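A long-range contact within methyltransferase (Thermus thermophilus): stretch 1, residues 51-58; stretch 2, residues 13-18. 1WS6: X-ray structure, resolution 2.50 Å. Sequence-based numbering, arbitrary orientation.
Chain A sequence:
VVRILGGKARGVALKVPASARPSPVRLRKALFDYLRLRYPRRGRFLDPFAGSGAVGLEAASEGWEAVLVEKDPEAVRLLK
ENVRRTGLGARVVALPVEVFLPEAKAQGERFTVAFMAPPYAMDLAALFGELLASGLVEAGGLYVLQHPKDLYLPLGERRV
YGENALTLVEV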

# COMPACT_ATOMS: atom_id res chain seq x y z
N GLY A 51 -3.47 3.65 -5.96
CA GLY A 51 -4.45 4.21 -6.88
C GLY A 51 -4.12 5.68 -6.95
O GLY A 51 -3.11 6.07 -7.54
N SER A 52 -4.97 6.49 -6.33
CA SER A 52 -4.72 7.92 -6.26
C SER A 52 -3.60 8.03 -5.23
O SER A 52 -2.98 9.08 -5.09
CB SER A 52 -5.96 8.65 -5.76
OG SER A 52 -7.09 8.32 -6.53
N GLY A 53 -3.36 6.93 -4.52
CA GLY A 53 -2.31 6.87 -3.52
C GLY A 53 -2.70 6.94 -2.05
O GLY A 53 -1.85 7.19 -1.19
N ALA A 54 -3.97 6.69 -1.74
CA ALA A 54 -4.44 6.77 -0.35
C ALA A 54 -3.51 6.15 0.69
O ALA A 54 -3.09 6.81 1.64
CB ALA A 54 -5.82 6.16 -0.24
N VAL A 55 -3.17 4.88 0.51
CA VAL A 55 -2.32 4.20 1.48
C VAL A 55 -0.84 4.57 1.37
O VAL A 55 -0.19 4.86 2.37
CB VAL A 55 -2.51 2.66 1.39
CG1 VAL A 55 -2.20 2.17 -0.02
CG2 VAL A 55 -1.62 1.97 2.42
N GLY A 56 -0.30 4.60 0.15
CA GLY A 56 1.10 4.95 -0.02
C GLY A 56 1.43 6.38 0.41
O GLY A 56 2.53 6.64 0.93
N LEU A 57 0.51 7.31 0.19
CA LEU A 57 0.76 8.69 0.57
C LEU A 57 0.63 8.84 2.09
O LEU A 57 1.28 9.71 2.70
CB LEU A 57 -0.22 9.63 -0.13
CG LEU A 57 0.05 9.78 -1.63
CD1 LEU A 57 -0.99 10.70 -2.28
CD2 LEU A 57 1.45 10.34 -1.83
N GLU A 58 -0.20 7.99 2.69
CA GLU A 58 -0.37 8.03 4.13
C GLU A 58 0.96 7.62 4.75
O GLU A 58 1.42 8.22 5.72
CB GLU A 58 -1.47 7.05 4.56
CG GLU A 58 -1.73 7.00 6.05
CD GLU A 58 -2.40 8.27 6.58
OE1 GLU A 58 -3.31 8.79 5.91
OE2 GLU A 58 -2.02 8.72 7.68
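Stretch 2 (13-18) ALKVPA

Segments far apart in sequence often pack through a few well-placed side chains rather than through paired backbones, and the contact between residues 13-18 and 51-58 of this methyltransferase is a compact example. At least 35 positions separate any two residues that touch, and the two stretches together bury 229 Å² against each other, a small patch with no clear hydrogen bond across it.

Stretch 2 is extended. From A13 to P17 its phi/psi pairs stay in the extended region, from -75/141 at A13 through -134/120 at V16 to -56/139 at P17, with weak strand character around A13 and L14 and loop thereafter. A18 breaks the pattern at -55/-2, lies beyond reach of stretch 1 and is poorly ordered. The partner is a loop that runs into a helix, with a backbone hydrogen bond from L57 N to G53 O at 2.7 Å. The chains come nearest at S52 and V16, whose CA atoms lie 5.5 Å apart. From there the contacts run in opposite sequence order: L14 meets A54 and L57 further along stretch 1, whereas K15, V16 and P17 gather around S52.

The apolar part of the contact belongs to L14. Its CA-to-CB bond points toward stretch 1, and with chi1 m and chi2 t the side chain reaches A54 and L57. There L14 CD1 lies 3.9 Å from A54 CA, close to the backbone of a residue whose own side chain is only a methyl group. Against the second leucine the closest pair is L14 CD2 and L57 CD1, at 4.0 Å, and L14 CD1 lies only a little further from the same L57 CD1, at 4.3 Å. The CA-to-CB bond of L57 also points toward the other stretch, and L57 has the same m, t rotamer, so two branched ends meet at ordinary van der Waals distance.

The second part centres on a small polar residue. S52 is buried, its CA-to-CB bond points toward stretch 2, and it gives the contact its largest covered area for one residue, 73 Å². S52 CB lies 3.0 Å from K15 O, a tight approach, and S52 OG is 3.1 Å from that same carbonyl oxygen. The hydroxyl also abuts carbon: S52 OG is 3.3 Å from V16 CA, 3.6 Å from V16 CG1 and 2.9 Å from P17 CD. The serine thus packs against backbone and side chain alike. K15 contributes chiefly through its carbonyl, for its long side chain leads away at the end.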

# COMPACT_ATOMS: atom_id res chain seq x y z
N ALA A 13 -6.95 16.62 1.50
CA ALA A 13 -7.87 15.85 0.67
C ALA A 13 -7.15 15.28 -0.55
O ALA A 13 -6.31 15.95 -1.15
CB ALA A 13 -9.03 16.72 0.22
N LEU A 14 -7.48 14.06 -0.91
CA LEU A 14 -6.83 13.45 -2.06
C LEU A 14 -7.82 13.29 -3.19
O LEU A 14 -8.95 12.86 -2.97
CB LEU A 14 -6.26 12.09 -1.68
CG LEU A 14 -5.20 12.10 -0.57
CD1 LEU A 14 -4.77 10.67 -0.23
CD2 LEU A 14 -4.01 12.94 -1.02
N LYS A 15 -7.41 13.66 -4.40
CA LYS A 15 -8.27 13.50 -5.56
C LYS A 15 -8.39 12.00 -5.80
O LYS A 15 -7.37 11.32 -5.95
CB LYS A 15 -7.66 14.18 -6.79
CG LYS A 15 -7.49 15.69 -6.70
CD LYS A 15 -6.94 16.24 -8.03
CE LYS A 15 -6.77 17.78 -8.04
NZ LYS A 15 -5.61 18.29 -7.25
N VAL A 16 -9.61 11.48 -5.83
CA VAL A 16 -9.81 10.05 -6.07
C VAL A 16 -10.91 9.77 -7.09
O VAL A 16 -12.06 10.14 -6.89
CB VAL A 16 -10.14 9.30 -4.76
CG1 VAL A 16 -9.01 9.47 -3.77
CG2 VAL A 16 -11.44 9.83 -4.18
N PRO A 17 -10.57 9.11 -8.20
CA PRO A 17 -11.54 8.79 -9.25
C PRO A 17 -12.74 8.01 -8.72
O PRO A 17 -12.59 7.12 -7.89
CB PRO A 17 -10.71 7.99 -10.25
CG PRO A 17 -9.74 7.28 -9.38
CD PRO A 17 -9.31 8.37 -8.41
N ALA A 18 -13.93 8.36 -9.21
CA ALA A 18 -15.17 7.70 -8.78
C ALA A 18 -15.12 6.18 -8.95
O ALA A 18 -16.05 5.48 -8.59
CB ALA A 18 -16.36 8.27 -9.55